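Local coordinates for hypothetical protein ST1444 (Sulfolobus tokodaii, PDB 2EO0), which probably resolves Holliday junctions during genetic recombination, cutting four-way DNA with paired nicks in a magnesium-dependent endonuclease reaction, at residues Leu56-Ser61 / Lys72-Gly77; Met106-Glu111 / Tyr115-Glu120. All coordinates share one frame; numbering follows the deposited sequence.

Interaction 1: Leu56-Ser61 / Lys72-Gly77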
loop_
_atom_site.group_PDB
_atom_site.type_symbol
_atom_site.label_atom_id
_atom_site.label_comp_id
_atom_site.label_asym_id
_atom_site.label_seq_id
_atom_site.Cartn_x
_atom_site.Cartn_y
_atom_site.Cartn_z
ATOM N N LEU A 56 -4.132 -6.307 -2.001
ATOM C CA LEU A 56 -4.384 -5.625 -3.244
ATOM C C LEU A 56 -5.698 -6.124 -3.845
ATOM O O LEU A 56 -5.978 -7.336 -3.848
ATOM C CB LEU A 56 -3.202 -5.890 -4.173
ATOM C CG LEU A 56 -1.830 -5.556 -3.545
ATOM C CD1 LEU A 56 -0.689 -5.953 -4.479
ATOM C CD2 LEU A 56 -1.777 -4.072 -3.241
ATOM N N ILE A 57 -6.522 -5.199 -4.327
ATOM C CA ILE A 57 -7.781 -5.603 -4.914
ATOM C C ILE A 57 -8.093 -4.915 -6.216
ATOM O O ILE A 57 -8.081 -3.693 -6.321
ATOM C CB ILE A 57 -8.968 -5.355 -3.965
ATOM C CG1 ILE A 57 -8.678 -5.949 -2.580
ATOM C CG2 ILE A 57 -10.234 -5.995 -4.548
ATOM C CD1 ILE A 57 -9.659 -5.501 -1.533
ATOM N N GLU A 58 -8.374 -5.729 -7.219
ATOM C CA GLU A 58 -8.745 -5.250 -8.534
ATOM C C GLU A 58 -10.262 -5.505 -8.574
ATOM O O GLU A 58 -10.735 -6.608 -8.306
ATOM C CB GLU A 58 -7.977 -6.068 -9.580
ATOM C CG GLU A 58 -8.144 -5.655 -11.035
ATOM C CD GLU A 58 -7.847 -4.197 -11.303
ATOM O OE1 GLU A 58 -6.947 -3.630 -10.643
ATOM O OE2 GLU A 58 -8.521 -3.627 -12.195
ATOM N N VAL A 59 -11.022 -4.466 -8.869
ATOM C CA VAL A 59 -12.462 -4.578 -8.915
ATOM C C VAL A 59 -13.042 -4.496 -10.319
ATOM O O VAL A 59 -12.768 -3.569 -11.061
ATOM C CB VAL A 59 -13.116 -3.481 -8.052
ATOM C CG1 VAL A 59 -14.650 -3.666 -8.044
ATOM C CG2 VAL A 59 -12.520 -3.516 -6.638
ATOM N N LYS A 60 -13.862 -5.477 -10.673
ATOM C CA LYS A 60 -14.499 -5.500 -11.987
ATOM C C LYS A 60 -15.998 -5.617 -11.810
ATOM O O LYS A 60 -16.478 -6.192 -10.826
ATOM C CB LYS A 60 -13.995 -6.684 -12.835
ATOM C CG LYS A 60 -13.053 -6.308 -13.970
ATOM C CD LYS A 60 -11.606 -6.266 -13.518
ATOM C CE LYS A 60 -10.657 -6.058 -14.686
ATOM N NZ LYS A 60 -10.812 -4.708 -15.268
ATOM N N SER A 61 -16.733 -5.050 -12.758
ATOM C CA SER A 61 -18.190 -5.105 -12.750
ATOM C C SER A 61 -18.661 -5.945 -13.932
ATOM O O SER A 61 -18.432 -5.585 -15.084
ATOM C CB SER A 61 -18.786 -3.699 -12.853
ATOM O OG SER A 61 -20.178 -3.756 -13.147
ATOM N N LYS A 72 -4.893 -10.270 -20.704
ATOM C CA LYS A 72 -3.535 -10.742 -20.468
ATOM C C LYS A 72 -2.523 -9.736 -19.906
ATOM O O LYS A 72 -1.953 -9.950 -18.822
ATOM C CB LYS A 72 -3.004 -11.333 -21.771
ATOM C CG LYS A 72 -1.581 -11.827 -21.746
ATOM C CD LYS A 72 -1.089 -12.020 -23.175
ATOM C CE LYS A 72 0.322 -12.606 -23.227
ATOM N NZ LYS A 72 1.352 -11.715 -22.590
ATOM N N GLU A 73 -2.290 -8.655 -20.648
ATOM C CA GLU A 73 -1.330 -7.640 -20.253
ATOM C C GLU A 73 -1.691 -6.942 -18.957
ATOM O O GLU A 73 -0.812 -6.617 -18.164
ATOM C CB GLU A 73 -1.145 -6.617 -21.380
ATOM C CG GLU A 73 -0.046 -7.015 -22.372
ATOM C CD GLU A 73 0.034 -6.125 -23.616
ATOM O OE1 GLU A 73 -0.219 -4.897 -23.549
ATOM O OE2 GLU A 73 0.388 -6.672 -24.677
ATOM N N GLN A 74 -2.982 -6.709 -18.740
ATOM C CA GLN A 74 -3.436 -6.072 -17.521
ATOM C C GLN A 74 -3.271 -7.019 -16.334
ATOM O O GLN A 74 -2.891 -6.595 -15.243
ATOM C CB GLN A 74 -4.902 -5.654 -17.646
ATOM C CG GLN A 74 -5.598 -5.421 -16.294
ATOM C CD GLN A 74 -6.968 -4.795 -16.451
ATOM O OE1 GLN A 74 -7.990 -5.419 -16.183
ATOM N NE2 GLN A 74 -6.989 -3.550 -16.894
ATOM N N ALA A 75 -3.546 -8.300 -16.548
ATOM C CA ALA A 75 -3.436 -9.276 -15.482
ATOM C C ALA A 75 -1.992 -9.507 -15.104
ATOM O O ALA A 75 -1.663 -9.627 -13.928
ATOM C CB ALA A 75 -4.076 -10.591 -15.890
ATOM N N GLU A 76 -1.123 -9.586 -16.093
ATOM C CA GLU A 76 0.272 -9.822 -15.794
ATOM C C GLU A 76 0.892 -8.593 -15.139
ATOM O O GLU A 76 1.772 -8.724 -14.289
ATOM C CB GLU A 76 1.016 -10.227 -17.067
ATOM C CG GLU A 76 0.491 -11.538 -17.634
ATOM C CD GLU A 76 1.143 -11.937 -18.942
ATOM O OE1 GLU A 76 1.622 -11.045 -19.679
ATOM O OE2 GLU A 76 1.163 -13.147 -19.243
ATOM N N GLY A 77 0.406 -7.410 -15.515
ATOM C CA GLY A 77 0.893 -6.165 -14.936
ATOM C C GLY A 77 0.556 -6.006 -13.449
ATOM O O GLY A 77 1.451 -5.826 -12.628
#
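The amide of Gln74 and the carboxylate of Glu58 are the two flat groups here, their planes turned about 45° against each other, with the amine of Lys60 reaching both. Glu58 OE2 stands over one face of the amide, 4.4 Å from Gln74 OE1, and the Lys60 amine meets that same oxygen from the NE2 side of the amide, displaced about 19° from its plane toward the face that Glu58 covers. Lys60 NZ is 3.1 Å from Gln74 OE1, but Lys60 CE is equally close to it at 3.1 Å; the amine therefore passes the oxygen broadside instead of pointing a hydrogen at it, and the hydrogen bond is weak. The same Lys60 NZ forms a long salt bridge with Glu58 OE2, at 4.0 Å, so one ammonium group is shared between a carboxylate of its own strand and an amide from the helix. Bends at chi2 and chi4 fold the lysine back to that position. Gln74 arrives from the opposite direction: its CG is anti to the backbone N (chi1 160°) and the chain beyond is extended, carrying the amide from the helix toward the strand. The backbones stay well apart, with Glu58 CA 9.6 Å from Ala75 CA, and only long polar side chains bridge the gap. Glu71 binds the backbone N of Glu73 and Gln74 at the start of the helix, while Glu58 OE1 accepts a weak hydrogen bond from Asp45 N. Glu58 and Asp45 are probable magnesium ligands, and Glu58-Val59-Lys60 supplies the E-x-K half of the PD-(D/E)xK nuclease signature, completed by Pro44-Asp45 just before strand 46-50.

Interaction 2: Met106-Glu111 / Tyr115-Glu120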
loop_
_atom_site.group_PDB
_atom_site.type_symbol
_atom_site.label_atom_id
_atom_site.label_comp_id
_atom_site.label_asym_id
_atom_site.label_seq_id
_atom_site.Cartn_x
_atom_site.Cartn_y
_atom_site.Cartn_z
ATOM N N MET A 106 -6.718 -17.688 -8.656
ATOM C CA MET A 106 -7.751 -18.583 -9.164
ATOM C C MET A 106 -7.985 -18.382 -10.659
ATOM O O MET A 106 -8.612 -19.215 -11.308
ATOM C CB MET A 106 -9.062 -18.376 -8.405
ATOM C CG MET A 106 -8.972 -18.661 -6.907
ATOM S SD MET A 106 -8.871 -20.423 -6.494
ATOM C CE MET A 106 -10.573 -20.657 -5.859
ATOM N N LEU A 107 -7.504 -17.276 -11.207
ATOM C CA LEU A 107 -7.672 -17.037 -12.635
ATOM C C LEU A 107 -6.705 -17.942 -13.417
ATOM O O LEU A 107 -5.491 -17.885 -13.201
ATOM C CB LEU A 107 -7.364 -15.572 -12.979
ATOM C CG LEU A 107 -8.229 -14.439 -12.431
ATOM C CD1 LEU A 107 -7.467 -13.146 -12.604
ATOM C CD2 LEU A 107 -9.572 -14.369 -13.158
ATOM N N ARG A 108 -7.233 -18.776 -14.311
ATOM C CA ARG A 108 -6.376 -19.643 -15.127
ATOM C C ARG A 108 -6.222 -19.022 -16.520
ATOM O O ARG A 108 -7.179 -18.479 -17.096
ATOM C CB ARG A 108 -6.967 -21.059 -15.261
ATOM C CG ARG A 108 -6.697 -22.019 -14.095
ATOM C CD ARG A 108 -7.540 -21.702 -12.859
ATOM N NE ARG A 108 -7.506 -22.773 -11.854
ATOM C CZ ARG A 108 -8.325 -22.847 -10.801
ATOM N NH1 ARG A 108 -9.252 -21.914 -10.605
ATOM N NH2 ARG A 108 -8.221 -23.858 -9.942
ATOM N N GLN A 109 -5.018 -19.095 -17.066
ATOM C CA GLN A 109 -4.785 -18.523 -18.379
ATOM C C GLN A 109 -5.519 -19.325 -19.435
ATOM O O GLN A 109 -5.423 -20.549 -19.462
ATOM C CB GLN A 109 -3.295 -18.502 -18.682
ATOM C CG GLN A 109 -2.921 -17.847 -19.995
ATOM C CD GLN A 109 -1.416 -17.674 -20.125
ATOM O OE1 GLN A 109 -0.644 -18.580 -19.783
ATOM N NE2 GLN A 109 -0.990 -16.514 -20.627
ATOM N N THR A 110 -6.262 -18.628 -20.294
ATOM C CA THR A 110 -7.021 -19.270 -21.372
ATOM C C THR A 110 -6.109 -19.628 -22.548
ATOM O O THR A 110 -4.966 -19.149 -22.659
ATOM C CB THR A 110 -8.145 -18.346 -21.935
ATOM O OG1 THR A 110 -7.578 -17.395 -22.848
ATOM C CG2 THR A 110 -8.843 -17.588 -20.812
ATOM N N GLU A 111 -6.629 -20.468 -23.433
ATOM C CA GLU A 111 -5.899 -20.892 -24.620
ATOM C C GLU A 111 -5.394 -19.654 -25.369
ATOM O O GLU A 111 -4.231 -19.586 -25.776
ATOM C CB GLU A 111 -6.823 -21.710 -25.532
ATOM C CG GLU A 111 -7.638 -22.817 -24.829
ATOM C CD GLU A 111 -8.982 -22.337 -24.251
ATOM O OE1 GLU A 111 -9.872 -23.201 -24.034
ATOM O OE2 GLU A 111 -9.152 -21.111 -24.011
ATOM N N TYR A 115 -6.907 -14.373 -19.034
ATOM C CA TYR A 115 -7.155 -15.112 -17.822
ATOM C C TYR A 115 -8.627 -15.090 -17.539
ATOM O O TYR A 115 -9.316 -14.113 -17.847
ATOM C CB TYR A 115 -6.368 -14.489 -16.678
ATOM C CG TYR A 115 -4.874 -14.584 -16.890
ATOM C CD1 TYR A 115 -4.156 -15.668 -16.424
ATOM C CD2 TYR A 115 -4.197 -13.624 -17.634
ATOM C CE1 TYR A 115 -2.797 -15.797 -16.704
ATOM C CE2 TYR A 115 -2.874 -13.745 -17.912
ATOM C CZ TYR A 115 -2.166 -14.827 -17.454
ATOM O OH TYR A 115 -0.819 -14.949 -17.763
ATOM N N ALA A 116 -9.115 -16.182 -16.962
ATOM C CA ALA A 116 -10.527 -16.286 -16.668
ATOM C C ALA A 116 -10.839 -17.212 -15.529
ATOM O O ALA A 116 -10.020 -18.031 -15.105
ATOM C CB ALA A 116 -11.289 -16.727 -17.909
ATOM N N ILE A 117 -12.059 -17.051 -15.045
ATOM C CA ILE A 117 -12.577 -17.818 -13.941
ATOM C C ILE A 117 -14.072 -17.929 -14.251
ATOM O O ILE A 117 -14.685 -16.977 -14.772
ATOM C CB ILE A 117 -12.307 -17.060 -12.591
ATOM C CG1 ILE A 117 -12.826 -17.871 -11.405
ATOM C CG2 ILE A 117 -12.896 -15.641 -12.625
ATOM C CD1 ILE A 117 -11.865 -18.995 -10.970
ATOM N N ASP A 118 -14.648 -19.098 -13.986
ATOM C CA ASP A 118 -16.073 -19.321 -14.231
ATOM C C ASP A 118 -16.910 -18.552 -13.193
ATOM O O ASP A 118 -16.529 -18.491 -12.021
ATOM C CB ASP A 118 -16.346 -20.823 -14.180
ATOM C CG ASP A 118 -15.867 -21.450 -12.895
ATOM O OD1 ASP A 118 -16.719 -21.684 -12.012
ATOM O OD2 ASP A 118 -14.639 -21.694 -12.745
ATOM N N LEU A 119 -18.036 -17.964 -13.604
ATOM C CA LEU A 119 -18.842 -17.202 -12.649
ATOM C C LEU A 119 -19.296 -18.059 -11.489
ATOM O O LEU A 119 -19.647 -17.556 -10.427
ATOM C CB LEU A 119 -20.053 -16.511 -13.310
ATOM C CG LEU A 119 -21.454 -17.084 -13.575
ATOM C CD1 LEU A 119 -22.027 -17.713 -12.332
ATOM C CD2 LEU A 119 -22.393 -15.965 -14.037
ATOM N N GLU A 120 -19.273 -19.363 -11.686
ATOM C CA GLU A 120 -19.669 -20.285 -10.640
ATOM C C GLU A 120 -18.764 -20.073 -9.432
ATOM O O GLU A 120 -19.233 -19.908 -8.297
ATOM C CB GLU A 120 -19.523 -21.733 -11.126
ATOM C CG GLU A 120 -20.358 -22.069 -12.356
ATOM C CD GLU A 120 -20.262 -21.007 -13.463
ATOM O OE1 GLU A 120 -19.192 -20.861 -14.087
ATOM O OE2 GLU A 120 -21.272 -20.311 -13.702
#
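Arg108 and Ala116 form the hydrogen-bonded antiparallel pair of a short beta hairpin: Arg108 N donates to Ala116 O and Ala116 N to Arg108 O, each at 3.0 Å; on its other side strand 115-117 bonds through Tyr115 and Ile117 to Ile70 and Ile68 of strand 68-70. Next along, Gln109 and Tyr115 are a non-hydrogen-bonded pair, and their side chains meet instead. Gln109 CG, anti to the backbone N (chi1 -176°), lies over a face of the Tyr115 ring, 4.3 Å from its centroid, in a CH-pi contact; the extended chain then sets its amide nearly parallel to the ring, the planes 13° apart. Gln109 NE2 and Tyr115 OH do not bond to each other: the amide donates to Gly113 O in the turn, and the hydroxyl bonds to Glu76 OE2, while Arg79 adds a cation-pi contact to the ring. Arg108 NH1 turns back to Met106 O at 2.9 Å, on a lone pair in the carbonyl plane. Ile117 packs with CD1 3.8 Å from Met106 CB, at the edge of the Arg108 guanidinium, and with CG2 3.6 Å from Leu107 CD2. Thr110 OG1 receives weak bonds from the turn amides of Gly113 and Asn114. A phenylalanine in place of Tyr115 would probably leave Glu76 OE2 without its hydroxyl mate. Most polar tips thus bond within their own arm, the turn or the helix, leaving backbone bonds, the CH-pi contact and apolar packing to join the two arms.

Tyr115 connects the two interactions, whose centres lie 13 Å apart. Its ring packs on the helix of interaction 1, with Tyr115 CD2 3.5 Å from Ala75 CB and Tyr115 CE2 4.0 Å from Lys72 CA, and its hydroxyl reaches Glu76, Tyr115 OH being 3.1 Å from Glu76 OE2. Lys72 holds the other oxygen of that carboxylate, NZ to OE1 3.0 Å, in a salt bridge along the helix. Gln74 of the same helix instead points toward the probable magnesium site, meeting Lys60 beside Glu58, where the side chains of Glu58 and Asp45 approach to about 3 Å. The hairpin stays farther off: Leu107 comes to about 8 Å from Glu58, side chain to side chain.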